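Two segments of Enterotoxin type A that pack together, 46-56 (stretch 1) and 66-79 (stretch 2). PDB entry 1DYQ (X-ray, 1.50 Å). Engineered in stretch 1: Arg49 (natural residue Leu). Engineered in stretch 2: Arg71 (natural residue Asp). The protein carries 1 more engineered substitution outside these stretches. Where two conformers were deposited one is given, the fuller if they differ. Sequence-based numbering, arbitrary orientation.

Stretch 1 46-56: DQFRQHTILFK
Stretch 2 (66-79) NDLLVRFDSKDIVD

The apolar centre of this contact lies on the two faces of an antiparallel strand pair. Strand 52-55 runs against strand 67-71 at 165° between their N-to-C directions, with axes 4.7 Å apart at closest approach. Together the stretches bury 806 Å², both sides summed.

One face carries Ile53, Phe55, Leu68 and Val70. Ile53 (chi1 m, chi2 t) sets CG1 3.7 Å from CG2 of Val78, on the helix that begins at Lys75. Its CD1 lies 4.0 Å from CE2 of Phe72 (chi1 m, chi2 -83°). Ile53 therefore touches both Phe72 and the helix. Val78 (chi1 p) points toward stretch 1, and its short branches fit close to it: CG2 is 3.6 Å from the backbone Thr52 O, and CG1 is 3.7 Å from the side-chain His51 CB. Phe55 (chi1 m, chi2 87°) meets Val70 (chi1 t) at the ring edge, CE1 to CG2 3.8 Å. Its CB is 4.4 Å from CB of Leu68 (chi1 t, chi2 p).

The other face carries Thr52, Leu54, Leu69 and Arg71. Leu69 (chi1 t, chi2 p) is buried, and its CD1 reaches several neighbours: Thr52 CB at 3.5 Å, Leu54 CB at 4.0 Å and Phe48 CB at 4.0 Å. Leu54 is also t, p. Buried Leu68 and Leu69 have hydrocarbon side chains that need no polar partner. Arg71, an engineered residue, begins m, t, p; its CG is 4.3 Å from Thr52 CG2.

The backbone fixes the register. Thr52 pairs with Arg71 and Leu54 with Leu69 as non-hydrogen-bonded pairs, CA to CA 4.6 and 4.5 Å. Ile53 with Val70 and Phe55 with Leu68 are hydrogen-bonded pairs, CA to CA 5.2 and 5.1 Å. Ile53 N donates to Val70 O at 3.0 Å, and Val70 N to Ile53 O at 2.8 Å. Phe55 N donates to Leu68 O at 2.8 Å, and Leu68 N to Phe55 O at 3.1 Å. Phi/psi values are extended, for example -122/129 at Ile53 and -97/128 at Val70; Thr52 is -128/155 and Phe55 -96/92. Beyond these pairs, Phe72 N donates to His51 O at 2.9 Å.

His51 (phi/psi -115/70; chi1 -39°, chi2 -69°) covers the turn into the helix. Its flat ring receives Ser74 CA over one face, 3.8 Å from the ring centroid, a CH-pi contact. Ser74 (chi1 p) caps the helix, its OG accepting from Ile77 N at 3.2 Å. Water 1 bridges the stretches: it accepts from His51 N at 3.0 Å and donates to Phe72 O at 2.9 Å.

At the polar edge, Asp67 OD1 (chi1 m, chi2 -15°) is 3.5 Å from Lys56 CA. Stretch 1 also braces itself. Buried Thr52 (chi1 p) satisfies its hydroxyl by donating OG1 to O of engineered Arg49 at 2.7 Å. Gln47 (m, t, chi3 -72°) donates NE2 to Thr52 O at 3.2 Å. Exposed Lys56 extends m, t, t, t to a salt bridge, NZ to Asp46 OD1 2.8 Å.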

# COMPACT_ATOMS: atom_id res chain seq x y z
N ASP A 46 20.80 1.81 10.82
CA ASP A 46 21.69 1.36 9.78
C ASP A 46 21.15 1.91 8.43
O ASP A 46 19.92 1.80 8.23
CB ASP A 46 21.53 -0.19 9.71
CG ASP A 46 22.77 -0.89 9.30
OD1 ASP A 46 23.52 -1.38 10.19
OD2 ASP A 46 23.07 -0.93 8.08
N GLN A 47 21.96 2.61 7.70
CA GLN A 47 21.55 3.10 6.38
C GLN A 47 22.49 2.51 5.32
O GLN A 47 23.66 2.25 5.59
CB GLN A 47 21.56 4.60 6.31
CG GLN A 47 20.66 5.29 7.31
CD GLN A 47 20.57 6.78 7.13
OE1 GLN A 47 21.50 7.53 7.41
NE2 GLN A 47 19.40 7.25 6.67
N PHE A 48 21.89 2.12 4.20
CA PHE A 48 22.71 1.61 3.08
C PHE A 48 23.27 2.79 2.31
O PHE A 48 24.48 3.04 2.18
CB PHE A 48 21.81 0.71 2.24
CG PHE A 48 22.43 0.14 1.02
CD1 PHE A 48 23.72 -0.36 1.04
CD2 PHE A 48 21.73 0.12 -0.19
CE1 PHE A 48 24.31 -0.87 -0.10
CE2 PHE A 48 22.33 -0.39 -1.33
CZ PHE A 48 23.62 -0.88 -1.28
N ARG A 49 22.38 3.64 1.85
CA ARG A 49 22.68 4.88 1.11
C ARG A 49 21.35 5.64 1.00
O ARG A 49 20.30 5.14 1.45
CB ARG A 49 23.20 4.43 -0.27
CG ARG A 49 22.23 3.68 -1.15
CD ARG A 49 22.81 3.19 -2.46
NE ARG A 49 21.80 2.45 -3.23
CZ ARG A 49 22.02 1.56 -4.17
NH1 ARG A 49 23.25 1.22 -4.53
NH2 ARG A 49 20.97 1.00 -4.78
N GLN A 50 21.35 6.72 0.27
CA GLN A 50 20.10 7.43 -0.10
C GLN A 50 19.29 7.67 1.12
O GLN A 50 19.91 8.00 2.19
CB GLN A 50 19.44 6.58 -1.19
CG GLN A 50 19.93 6.82 -2.60
CD GLN A 50 20.06 8.24 -3.06
OE1 GLN A 50 19.37 9.18 -2.72
NE2 GLN A 50 21.04 8.41 -3.95
N HIS A 51 18.00 7.56 1.16
CA HIS A 51 17.12 7.83 2.27
C HIS A 51 16.46 6.53 2.70
O HIS A 51 15.43 6.06 2.22
CB HIS A 51 16.17 8.99 2.09
CG HIS A 51 16.72 10.20 1.37
ND1 HIS A 51 17.67 10.99 1.95
CD2 HIS A 51 16.50 10.65 0.12
CE1 HIS A 51 18.02 11.93 1.09
NE2 HIS A 51 17.32 11.76 -0.03
N THR A 52 17.25 5.64 3.28
CA THR A 52 16.88 4.30 3.58
C THR A 52 17.12 3.90 5.03
O THR A 52 17.94 4.55 5.74
CB THR A 52 17.60 3.24 2.69
OG1 THR A 52 19.03 3.31 2.94
CG2 THR A 52 17.35 3.53 1.23
N ILE A 53 16.39 2.93 5.51
CA ILE A 53 16.71 2.25 6.78
C ILE A 53 16.87 0.79 6.46
O ILE A 53 15.99 0.12 5.87
CB ILE A 53 15.66 2.46 7.88
CG1 ILE A 53 15.56 3.93 8.29
CG2 ILE A 53 16.08 1.61 9.11
CD1 ILE A 53 14.38 4.21 9.20
N LEU A 54 17.98 0.18 6.89
CA LEU A 54 18.28 -1.19 6.69
C LEU A 54 18.09 -2.04 7.93
O LEU A 54 18.68 -1.74 8.97
CB LEU A 54 19.76 -1.33 6.18
CG LEU A 54 20.19 -2.78 5.96
CD1 LEU A 54 19.41 -3.43 4.82
CD2 LEU A 54 21.70 -2.82 5.65
N PHE A 55 17.18 -2.98 7.89
CA PHE A 55 16.93 -3.92 8.97
C PHE A 55 17.68 -5.21 8.69
O PHE A 55 17.26 -6.11 7.96
CB PHE A 55 15.44 -4.17 9.19
CG PHE A 55 14.68 -2.97 9.66
CD1 PHE A 55 14.16 -2.06 8.76
CD2 PHE A 55 14.47 -2.74 11.02
CE1 PHE A 55 13.48 -0.93 9.19
CE2 PHE A 55 13.79 -1.61 11.45
CZ PHE A 55 13.29 -0.71 10.55
N LYS A 56 18.91 -5.27 9.23
CA LYS A 56 19.78 -6.41 9.02
C LYS A 56 19.28 -7.67 9.71
O LYS A 56 18.76 -7.58 10.83
CB LYS A 56 21.19 -6.08 9.57
CG LYS A 56 22.00 -5.20 8.63
CD LYS A 56 23.23 -4.62 9.36
CE LYS A 56 24.27 -4.18 8.34
NZ LYS A 56 25.22 -3.19 8.90
N ASN A 66 17.50 -12.07 3.56
CA ASN A 66 17.96 -11.98 4.93
C ASN A 66 17.67 -10.59 5.50
O ASN A 66 17.32 -10.50 6.67
CB ASN A 66 19.49 -12.22 4.98
CG ASN A 66 19.82 -13.68 4.70
OD1 ASN A 66 19.16 -14.59 5.17
ND2 ASN A 66 20.86 -13.89 3.89
N ASP A 67 17.81 -9.56 4.69
CA ASP A 67 17.68 -8.18 5.14
C ASP A 67 16.47 -7.48 4.47
O ASP A 67 16.12 -7.84 3.36
CB ASP A 67 18.94 -7.39 4.75
CG ASP A 67 20.21 -7.91 5.39
OD1 ASP A 67 20.16 -8.69 6.35
OD2 ASP A 67 21.30 -7.50 4.91
N LEU A 68 15.95 -6.50 5.18
CA LEU A 68 14.88 -5.65 4.63
C LEU A 68 15.34 -4.21 4.55
O LEU A 68 15.76 -3.61 5.57
CB LEU A 68 13.64 -5.74 5.55
CG LEU A 68 12.49 -4.77 5.15
CD1 LEU A 68 11.87 -5.22 3.83
CD2 LEU A 68 11.41 -4.79 6.26
N LEU A 69 15.32 -3.61 3.38
CA LEU A 69 15.67 -2.25 3.14
C LEU A 69 14.42 -1.38 2.94
O LEU A 69 13.70 -1.69 1.98
CB LEU A 69 16.60 -2.12 1.92
CG LEU A 69 17.09 -0.72 1.63
CD1 LEU A 69 18.00 -0.20 2.75
CD2 LEU A 69 17.79 -0.62 0.29
N VAL A 70 14.21 -0.42 3.77
CA VAL A 70 13.04 0.49 3.61
C VAL A 70 13.50 1.72 2.90
O VAL A 70 14.50 2.38 3.30
CB VAL A 70 12.39 0.83 4.95
CG1 VAL A 70 11.16 1.72 4.72
CG2 VAL A 70 12.00 -0.43 5.70
N ARG A 71 12.84 2.13 1.83
CA ARG A 71 13.19 3.24 0.99
C ARG A 71 12.21 4.42 1.16
O ARG A 71 11.00 4.14 1.24
CB ARG A 71 13.20 2.85 -0.50
CG ARG A 71 14.10 1.66 -0.82
CD ARG A 71 14.08 1.30 -2.33
NE ARG A 71 14.54 2.42 -3.12
CZ ARG A 71 14.48 2.55 -4.44
NH1 ARG A 71 13.96 1.61 -5.19
NH2 ARG A 71 14.93 3.69 -5.00
N PHE A 72 12.73 5.59 1.34
CA PHE A 72 11.90 6.80 1.51
C PHE A 72 12.25 7.83 0.45
O PHE A 72 13.32 7.87 -0.13
CB PHE A 72 12.16 7.37 2.91
CG PHE A 72 11.91 6.46 4.04
CD1 PHE A 72 10.62 6.26 4.57
CD2 PHE A 72 12.93 5.71 4.60
CE1 PHE A 72 10.41 5.41 5.63
CE2 PHE A 72 12.73 4.85 5.66
CZ PHE A 72 11.46 4.72 6.20
N ASP A 73 11.35 8.83 0.31
CA ASP A 73 11.52 9.88 -0.66
C ASP A 73 12.61 10.88 -0.30
O ASP A 73 13.15 11.50 -1.24
CB ASP A 73 10.22 10.71 -0.81
CG ASP A 73 9.23 10.19 -1.77
OD1 ASP A 73 9.44 9.23 -2.52
OD2 ASP A 73 8.07 10.78 -1.78
N SER A 74 12.81 11.17 0.96
CA SER A 74 13.64 12.28 1.38
C SER A 74 14.28 12.10 2.74
O SER A 74 13.95 11.23 3.52
CB SER A 74 12.72 13.55 1.45
OG SER A 74 11.88 13.41 2.60
N LYS A 75 15.26 12.98 2.99
CA LYS A 75 15.97 12.98 4.27
C LYS A 75 15.08 13.35 5.43
O LYS A 75 15.08 12.69 6.46
CB LYS A 75 17.18 13.90 4.13
CG LYS A 75 17.73 14.55 5.35
CD LYS A 75 18.61 15.76 4.97
CE LYS A 75 17.82 16.73 4.09
NZ LYS A 75 18.69 17.81 3.54
N ASP A 76 14.14 14.30 5.22
CA ASP A 76 13.21 14.61 6.32
C ASP A 76 12.36 13.43 6.69
O ASP A 76 12.09 13.19 7.88
CB ASP A 76 12.39 15.84 5.95
CG ASP A 76 13.16 17.12 6.29
OD1 ASP A 76 14.40 17.09 6.30
OD2 ASP A 76 12.49 18.14 6.57
N ILE A 77 11.94 12.60 5.71
CA ILE A 77 11.12 11.45 6.02
C ILE A 77 11.92 10.37 6.74
O ILE A 77 11.50 9.89 7.79
CB ILE A 77 10.42 10.88 4.79
CG1 ILE A 77 9.43 11.91 4.23
CG2 ILE A 77 9.69 9.58 5.14
CD1 ILE A 77 8.94 11.55 2.83
N VAL A 78 13.11 10.03 6.21
CA VAL A 78 13.90 8.99 6.86
C VAL A 78 14.31 9.44 8.26
O VAL A 78 14.23 8.62 9.20
CB VAL A 78 15.07 8.50 6.03
CG1 VAL A 78 16.14 9.52 5.79
CG2 VAL A 78 15.68 7.24 6.71
N ASP A 79 14.61 10.71 8.45
CA ASP A 79 14.96 11.23 9.77
C ASP A 79 13.86 11.12 10.79
O ASP A 79 14.16 11.02 12.02
CB ASP A 79 15.49 12.66 9.69
CG ASP A 79 16.88 12.76 9.11
OD1 ASP A 79 17.55 11.72 8.94
OD2 ASP A 79 17.30 13.89 8.79
O HOH W 1 15.94 7.04 -0.91